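Local coordinates for protein alpha-L-rhamnosidase (Streptomyces avermitilis, PDB 3W5M) that hydrolyses terminal non-reducing alpha-L-rhamnose residues from plant glycosides such as naringin, rutin and hesperidin and from gum arabic, at residues L80-R85 with G111-S116; K352-Q357 with E470-Q475; Q475-V480 with A658-K663. One frame throughout, in Å; residues are numbered along the deposited sequence.

Contact 1 (L80-R85 with G111-S116); sequences LKPRTR and GLMGAS
The backbone amide of Arg83 donates to Gly111 O at 2.8 Å, a bond straight at the hydrogen (160°), its nitrogen lying above the carbonyl plane. Pro82 lies against the same oxygen, with its CA 3.3 Å from Gly111 O, and the proline CB also rests on Leu112 O. Beyond this pairing the side chains of Leu112 and Arg83 cross. The leucine side chain starts off away from residues 80-85, but its CD2 lies over one face of the Arg83 guanidinium, offset toward its rim, with CD2 to NH2 at 3.6 Å. The guanidinium is held by more than this methyl group: NE makes a salt bridge with Glu404, on strand 398-407. On the other flank Met113 turns toward residues 80-82. Its SD approaches Lys81 O and Pro82 N, each at 3.9 Å, while CE reaches Leu80 CB at 4.3 Å and CB lies near Pro82 CG. Both segments belong to the N-terminal immunoglobulin-like domain, where they are the turn leading into strand 85-94 and the exit from its antiparallel neighbour 106-110; the Arg83-Gly111 bond thus carries the pairing just past the ends of these strands. Within the turn, Thr84 OG1 donates to Pro82 O at 2.9 Å, tying the threonine back across Arg83, whose backbone has positive phi (55°).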
# COMPACT_ATOMS: atom_id res chain seq x y z
N LEU A 80 21.04 24.91 2.37
CA LEU A 80 20.24 24.78 3.60
C LEU A 80 20.95 23.97 4.69
O LEU A 80 21.70 23.03 4.38
CB LEU A 80 18.88 24.14 3.29
CG LEU A 80 18.01 24.81 2.23
CD1 LEU A 80 16.77 23.94 1.97
CD2 LEU A 80 17.61 26.20 2.69
N LYS A 81 20.71 24.33 5.94
CA LYS A 81 21.25 23.66 7.11
C LYS A 81 20.19 22.69 7.66
O LYS A 81 18.97 22.93 7.47
CB LYS A 81 21.58 24.66 8.23
CG LYS A 81 22.61 25.74 7.91
CD LYS A 81 23.00 26.49 9.17
CE LYS A 81 21.97 27.52 9.63
NZ LYS A 81 21.02 27.03 10.68
N PRO A 82 20.64 21.64 8.36
CA PRO A 82 19.72 20.69 9.02
C PRO A 82 18.96 21.31 10.21
O PRO A 82 19.42 22.30 10.79
CB PRO A 82 20.65 19.58 9.53
CG PRO A 82 21.97 19.79 8.85
CD PRO A 82 22.05 21.23 8.50
N ARG A 83 17.83 20.71 10.56
CA ARG A 83 17.02 21.08 11.73
C ARG A 83 16.62 22.55 11.75
O ARG A 83 16.55 23.15 12.84
CB ARG A 83 17.78 20.85 13.03
CG ARG A 83 18.39 19.51 13.27
CD ARG A 83 19.40 19.72 14.40
NE ARG A 83 19.80 18.43 14.87
CZ ARG A 83 20.89 17.78 14.48
NH1 ARG A 83 21.73 18.35 13.62
NH2 ARG A 83 21.12 16.58 14.95
N THR A 84 16.41 23.14 10.59
CA THR A 84 16.15 24.58 10.56
C THR A 84 14.84 24.91 9.91
O THR A 84 14.51 24.38 8.84
CB THR A 84 17.31 25.30 9.88
OG1 THR A 84 18.49 25.02 10.63
CG2 THR A 84 17.10 26.83 9.84
N ARG A 85 14.08 25.79 10.57
CA ARG A 85 12.85 26.30 9.96
C ARG A 85 13.12 27.49 9.04
O ARG A 85 13.77 28.47 9.44
CB ARG A 85 11.79 26.61 11.04
CG ARG A 85 10.45 27.07 10.47
CD ARG A 85 9.36 27.06 11.55
NE ARG A 85 9.08 25.70 12.00
CZ ARG A 85 7.98 25.31 12.64
NH1 ARG A 85 7.04 26.20 12.96
NH2 ARG A 85 7.84 24.03 12.97
N GLY A 111 14.87 18.41 7.99
CA GLY A 111 15.22 17.37 8.93
C GLY A 111 16.71 17.29 9.19
O GLY A 111 17.44 18.30 9.13
N LEU A 112 17.17 16.07 9.46
CA LEU A 112 18.54 15.84 9.87
C LEU A 112 19.52 15.89 8.70
O LEU A 112 20.72 16.06 8.90
CB LEU A 112 18.64 14.51 10.60
CG LEU A 112 17.94 14.45 11.97
CD1 LEU A 112 18.22 13.14 12.68
CD2 LEU A 112 18.34 15.60 12.88
N MET A 113 19.00 15.74 7.48
CA MET A 113 19.79 15.86 6.24
C MET A 113 21.10 15.07 6.29
O MET A 113 22.18 15.64 6.10
CB MET A 113 20.10 17.32 5.94
CG MET A 113 18.88 18.19 5.75
SD MET A 113 19.34 19.83 5.20
CE MET A 113 18.85 19.81 3.47
N GLY A 114 21.02 13.78 6.55
CA GLY A 114 22.23 12.97 6.51
C GLY A 114 22.51 12.17 7.76
O GLY A 114 22.24 12.63 8.88
N ALA A 115 23.09 10.99 7.54
CA ALA A 115 23.40 10.03 8.60
C ALA A 115 24.23 10.62 9.73
O ALA A 115 24.02 10.25 10.87
CB ALA A 115 24.08 8.80 8.03
N SER A 116 25.14 11.54 9.42
CA SER A 116 26.06 12.04 10.43
C SER A 116 25.37 12.86 11.52
O SER A 116 25.95 13.10 12.57
CB SER A 116 27.20 12.84 9.77
OG SER A 116 26.70 13.83 8.89

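Contact 2 (K352-Q357 with E470-Q475); sequences KRVQYQ and EQIVAQ
The ring of Tyr356 lies against the backbone of Ala474, whose CA sits over one face, 3.8 Å from the ring centroid and 21° off its normal, a CH-pi contact. Tyr356 CG occupies the crowded position between backbone N and carbonyl carbon (chi1 74°), and the ring leans onto the neighbouring strand; CD2 meets Ile472 CG2 at 3.7 Å and OH reaches Ala474 CB. Beside it, Val354 CG1 and Ile472 CG1 run alongside each other, 4.1 Å apart. On the opposite face, Gln355 CG touches Val473 CG2, and the Gln355 and Gln475 side chains cross at about a right angle; Gln355 OE1 accepts from the amide of Val476. Gln357 NE2 donates to Gln475 OE1 at 3.1 Å from above the carbonyl plane, the two amides turned 81° apart; Gln357 OE1 is taken by the Tyr329 hydroxyl. These side chains are set in place by parallel pairing of strands 353-357 and 471-474: Val354 N to Gln471 O, Val473 N to Val354 O (3.0 Å), Tyr356 N to Val473 O, and Gln475 N to Tyr356 O. At the other end a water donates to Lys352 O at 2.7 Å and accepts from Gln471 NE2. Farther out, Tyr356 OH bonds Asp21 and the amide of Leu112, and Arg353 pairs with Asp670 of helix 658-671. An alanine at Tyr356 would probably leave Asp21 and the Leu112 amide without this hydroxyl and open a gap over Ala474. Strand 471-474 is outermost in a mixed sheet, so one tyrosine joins apolar contact with it to a polar tie with the N-terminal domain.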
# COMPACT_ATOMS: atom_id res chain seq x y z
N LYS A 352 18.74 -0.93 1.43
CA LYS A 352 19.15 0.28 0.72
C LYS A 352 18.75 1.57 1.41
O LYS A 352 19.52 2.54 1.41
CB LYS A 352 18.64 0.26 -0.72
CG LYS A 352 19.28 -0.88 -1.52
CD LYS A 352 19.01 -0.77 -3.00
CE LYS A 352 19.78 -1.83 -3.75
NZ LYS A 352 19.68 -1.54 -5.21
N ARG A 353 17.55 1.59 2.00
CA ARG A 353 17.10 2.82 2.65
C ARG A 353 15.99 2.51 3.66
O ARG A 353 15.24 1.51 3.52
CB ARG A 353 16.62 3.86 1.62
CG ARG A 353 15.28 3.51 0.96
CD ARG A 353 14.89 4.46 -0.16
NE ARG A 353 15.81 4.30 -1.30
CZ ARG A 353 16.68 5.23 -1.68
NH1 ARG A 353 16.73 6.42 -1.06
NH2 ARG A 353 17.50 4.98 -2.70
N VAL A 354 15.94 3.33 4.70
CA VAL A 354 14.79 3.33 5.60
C VAL A 354 14.34 4.79 5.72
O VAL A 354 15.16 5.70 5.69
CB VAL A 354 15.11 2.67 6.96
CG1 VAL A 354 16.08 3.50 7.79
CG2 VAL A 354 13.81 2.36 7.74
N GLN A 355 13.04 5.01 5.86
CA GLN A 355 12.53 6.39 5.92
C GLN A 355 12.31 6.76 7.39
O GLN A 355 11.87 5.92 8.15
CB GLN A 355 11.22 6.50 5.12
CG GLN A 355 11.45 6.25 3.64
CD GLN A 355 10.36 6.81 2.74
OE1 GLN A 355 10.58 7.81 2.00
NE2 GLN A 355 9.22 6.20 2.80
N TYR A 356 12.64 7.98 7.78
CA TYR A 356 12.38 8.44 9.18
C TYR A 356 11.31 9.53 9.20
O TYR A 356 11.02 10.20 8.17
CB TYR A 356 13.68 8.93 9.88
CG TYR A 356 14.18 10.27 9.41
CD1 TYR A 356 13.66 11.47 9.93
CD2 TYR A 356 15.18 10.35 8.43
CE1 TYR A 356 14.12 12.71 9.50
CE2 TYR A 356 15.67 11.59 8.00
CZ TYR A 356 15.14 12.76 8.53
OH TYR A 356 15.56 14.00 8.10
N GLN A 357 10.70 9.69 10.37
CA GLN A 357 9.60 10.65 10.59
C GLN A 357 10.07 11.72 11.55
O GLN A 357 10.94 11.47 12.39
CB GLN A 357 8.34 9.95 11.16
CG GLN A 357 7.71 8.86 10.27
CD GLN A 357 8.61 7.68 10.01
OE1 GLN A 357 9.05 6.99 10.95
NE2 GLN A 357 8.95 7.45 8.72
N GLU A 470 21.72 1.43 4.13
CA GLU A 470 22.69 2.34 3.51
C GLU A 470 22.36 3.83 3.72
O GLU A 470 23.25 4.64 3.94
CB GLU A 470 22.82 2.03 2.01
CG GLU A 470 23.56 0.72 1.75
CD GLU A 470 23.58 0.29 0.27
OE1 GLU A 470 23.62 1.15 -0.63
OE2 GLU A 470 23.55 -0.94 0.01
N GLN A 471 21.07 4.17 3.67
CA GLN A 471 20.63 5.56 3.77
C GLN A 471 19.45 5.63 4.74
O GLN A 471 18.62 4.73 4.75
CB GLN A 471 20.15 6.05 2.42
CG GLN A 471 21.17 5.95 1.31
CD GLN A 471 20.66 6.68 0.10
OE1 GLN A 471 20.37 7.87 0.16
NE2 GLN A 471 20.50 5.97 -1.01
N ILE A 472 19.42 6.68 5.56
CA ILE A 472 18.27 7.01 6.40
C ILE A 472 17.75 8.34 5.87
O ILE A 472 18.46 9.37 5.93
CB ILE A 472 18.67 7.09 7.89
CG1 ILE A 472 19.39 5.79 8.30
CG2 ILE A 472 17.45 7.41 8.77
CD1 ILE A 472 19.95 5.78 9.72
N VAL A 473 16.55 8.33 5.29
CA VAL A 473 16.07 9.48 4.53
C VAL A 473 14.71 9.94 5.05
O VAL A 473 13.94 9.10 5.49
CB VAL A 473 15.95 9.15 3.01
CG1 VAL A 473 17.34 8.81 2.45
CG2 VAL A 473 15.01 7.98 2.77
N ALA A 474 14.45 11.25 5.05
CA ALA A 474 13.16 11.78 5.54
C ALA A 474 12.06 11.20 4.64
O ALA A 474 12.25 11.13 3.41
CB ALA A 474 13.12 13.30 5.47
N GLN A 475 10.96 10.77 5.25
CA GLN A 475 9.91 10.10 4.48
C GLN A 475 9.42 10.99 3.34
O GLN A 475 9.07 12.16 3.55
CB GLN A 475 8.74 9.71 5.40
CG GLN A 475 7.63 9.00 4.64
CD GLN A 475 6.74 8.18 5.54
OE1 GLN A 475 6.77 8.32 6.77
NE2 GLN A 475 5.94 7.29 4.92
O HOH W 1 20.76 3.02 -0.97

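Contact 3 (Q475-V480 with A658-K663); sequences QVDGPV and ARFLTK
Asp477 CG stands between its backbone N and carbonyl carbon (chi1 52°), while Lys663 CG is anti to its own N (chi1 -179°), and the two side chains cross obliquely. Asp477 CB packs on Lys663 CB at 3.9 Å, and OD1 lies 3.6 Å from Lys663 CG. The lysine thus meets the aspartate with its methylene chain, while NZ goes on to a salt bridge with Asp667. Asp477 OD2 is 4.7 Å from that NZ, a distance at which the positive charge would probably favour the ionised carboxylate. OD1 accepts from Gln475 NE2 at 3.1 Å, from above the carboxylate plane, and also from Gln355, so two amide groups grip this one oxygen. Asp477 CB also rests on Phe660, 4.0 Å from ring atom CD1. Val476 CG1 packs obliquely against Lys663 CB. Arg659 CB, CG and CD all lie near Val476 O, CB at 3.6 Å. The chain bends at chi3 (-67°), which sets NE, and the guanidinium beyond has Gly478 N over one face. NH1 comes within 3.5 Å of Gly478 CA, and a side chain on the glycine would crowd it. A water in the guanidinium plane accepts from NH1 at 3.1 Å and donates to Val476 O, bridging arginine and loop; NH2 is held by Glu656 and Ser595 O. The loop joins strand 471-474 to strand 480-493 and lies on the first turns of helix 658-671 in the (alpha/alpha)6-barrel catalytic domain, with Phe660 stacked on Phe624 and touching Thr594 of strand 587-594, and Leu661 facing helix 698-710.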
# COMPACT_ATOMS: atom_id res chain seq x y z
N GLN A 475 10.96 10.77 5.25
CA GLN A 475 9.91 10.10 4.48
C GLN A 475 9.42 10.99 3.34
O GLN A 475 9.07 12.16 3.55
CB GLN A 475 8.74 9.71 5.40
CG GLN A 475 7.63 9.00 4.64
CD GLN A 475 6.74 8.18 5.54
OE1 GLN A 475 6.77 8.32 6.77
NE2 GLN A 475 5.94 7.29 4.92
N VAL A 476 9.38 10.42 2.14
CA VAL A 476 9.00 11.17 0.96
C VAL A 476 7.48 11.18 0.74
O VAL A 476 6.89 12.23 0.43
CB VAL A 476 9.69 10.58 -0.30
CG1 VAL A 476 9.15 11.26 -1.57
CG2 VAL A 476 11.21 10.70 -0.15
N ASP A 477 6.84 10.02 0.83
CA ASP A 477 5.38 9.94 0.67
C ASP A 477 4.67 10.44 1.93
O ASP A 477 5.31 10.60 2.98
CB ASP A 477 4.97 8.49 0.34
CG ASP A 477 5.53 7.43 1.34
OD1 ASP A 477 6.66 7.54 1.93
OD2 ASP A 477 4.82 6.43 1.51
N GLY A 478 3.36 10.74 1.83
CA GLY A 478 2.55 11.02 3.04
C GLY A 478 2.43 9.80 3.90
O GLY A 478 2.04 8.75 3.42
N PRO A 479 2.77 9.93 5.19
CA PRO A 479 2.60 8.86 6.15
C PRO A 479 1.18 8.33 6.13
O PRO A 479 0.23 9.06 5.82
CB PRO A 479 2.86 9.58 7.48
CG PRO A 479 3.86 10.64 7.13
CD PRO A 479 3.34 11.14 5.81
N VAL A 480 1.02 7.04 6.36
CA VAL A 480 -0.30 6.44 6.41
C VAL A 480 -1.00 7.02 7.65
O VAL A 480 -0.40 7.05 8.72
CB VAL A 480 -0.18 4.91 6.55
CG1 VAL A 480 -1.54 4.27 6.89
CG2 VAL A 480 0.38 4.30 5.25
N ALA A 658 1.66 12.55 -6.52
CA ALA A 658 3.06 12.85 -6.82
C ALA A 658 4.03 12.37 -5.76
O ALA A 658 5.00 11.70 -6.08
CB ALA A 658 3.24 14.34 -7.07
N ARG A 659 3.82 12.72 -4.50
CA ARG A 659 4.77 12.28 -3.49
C ARG A 659 4.74 10.74 -3.40
O ARG A 659 5.80 10.10 -3.24
CB ARG A 659 4.42 12.88 -2.13
CG ARG A 659 4.64 14.40 -2.02
CD ARG A 659 4.17 14.87 -0.63
NE ARG A 659 2.71 14.71 -0.54
CZ ARG A 659 2.05 14.40 0.59
NH1 ARG A 659 2.70 14.22 1.73
NH2 ARG A 659 0.73 14.25 0.55
N PHE A 660 3.54 10.15 -3.48
CA PHE A 660 3.39 8.70 -3.27
C PHE A 660 4.11 7.92 -4.37
O PHE A 660 4.88 7.01 -4.08
CB PHE A 660 1.90 8.29 -3.24
CG PHE A 660 1.67 6.89 -2.68
CD1 PHE A 660 1.82 6.63 -1.30
CD2 PHE A 660 1.29 5.86 -3.52
CE1 PHE A 660 1.60 5.34 -0.79
CE2 PHE A 660 1.06 4.57 -3.02
CZ PHE A 660 1.22 4.32 -1.65
N LEU A 661 3.86 8.29 -5.62
CA LEU A 661 4.49 7.57 -6.73
C LEU A 661 5.94 7.97 -6.97
O LEU A 661 6.71 7.14 -7.43
CB LEU A 661 3.64 7.62 -8.02
CG LEU A 661 2.27 7.00 -7.74
CD1 LEU A 661 1.41 7.27 -8.97
CD2 LEU A 661 2.34 5.51 -7.40
N THR A 662 6.32 9.21 -6.65
CA THR A 662 7.75 9.58 -6.57
C THR A 662 8.51 8.65 -5.65
O THR A 662 9.56 8.12 -6.02
CB THR A 662 7.96 11.06 -6.15
OG1 THR A 662 7.34 11.92 -7.11
CG2 THR A 662 9.46 11.42 -6.07
N LYS A 663 7.99 8.44 -4.44
CA LYS A 663 8.57 7.52 -3.50
C LYS A 663 8.64 6.11 -4.09
O LYS A 663 9.68 5.45 -4.02
CB LYS A 663 7.74 7.51 -2.19
CG LYS A 663 8.29 6.60 -1.12
CD LYS A 663 7.69 5.22 -1.24
CE LYS A 663 8.09 4.35 -0.08
NZ LYS A 663 7.54 2.99 -0.29
O HOH W 2 5.59 14.04 2.70

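Overall arrangement
From the N terminus, contact 1 closes a short loop of 25 residues within the immunoglobulin-like domain. Contact 2 then closes a loop of 112 residues by adding edge strand 471-474 to strand 353-360. Contact 3 opens at Gln475, which it shares with contact 2, and closes the longest loop, reaching helix 658-671 of the catalytic barrel. The three follow in series; none nests or crosses. In space they make a chain: the 111-116 segment touches the 352-357 strand through a probable hydrogen bond, and the 352-357 strand also touches the 475-480 loop, whereas contacts 1 and 3 stay about 9 Å apart at their nearest atoms.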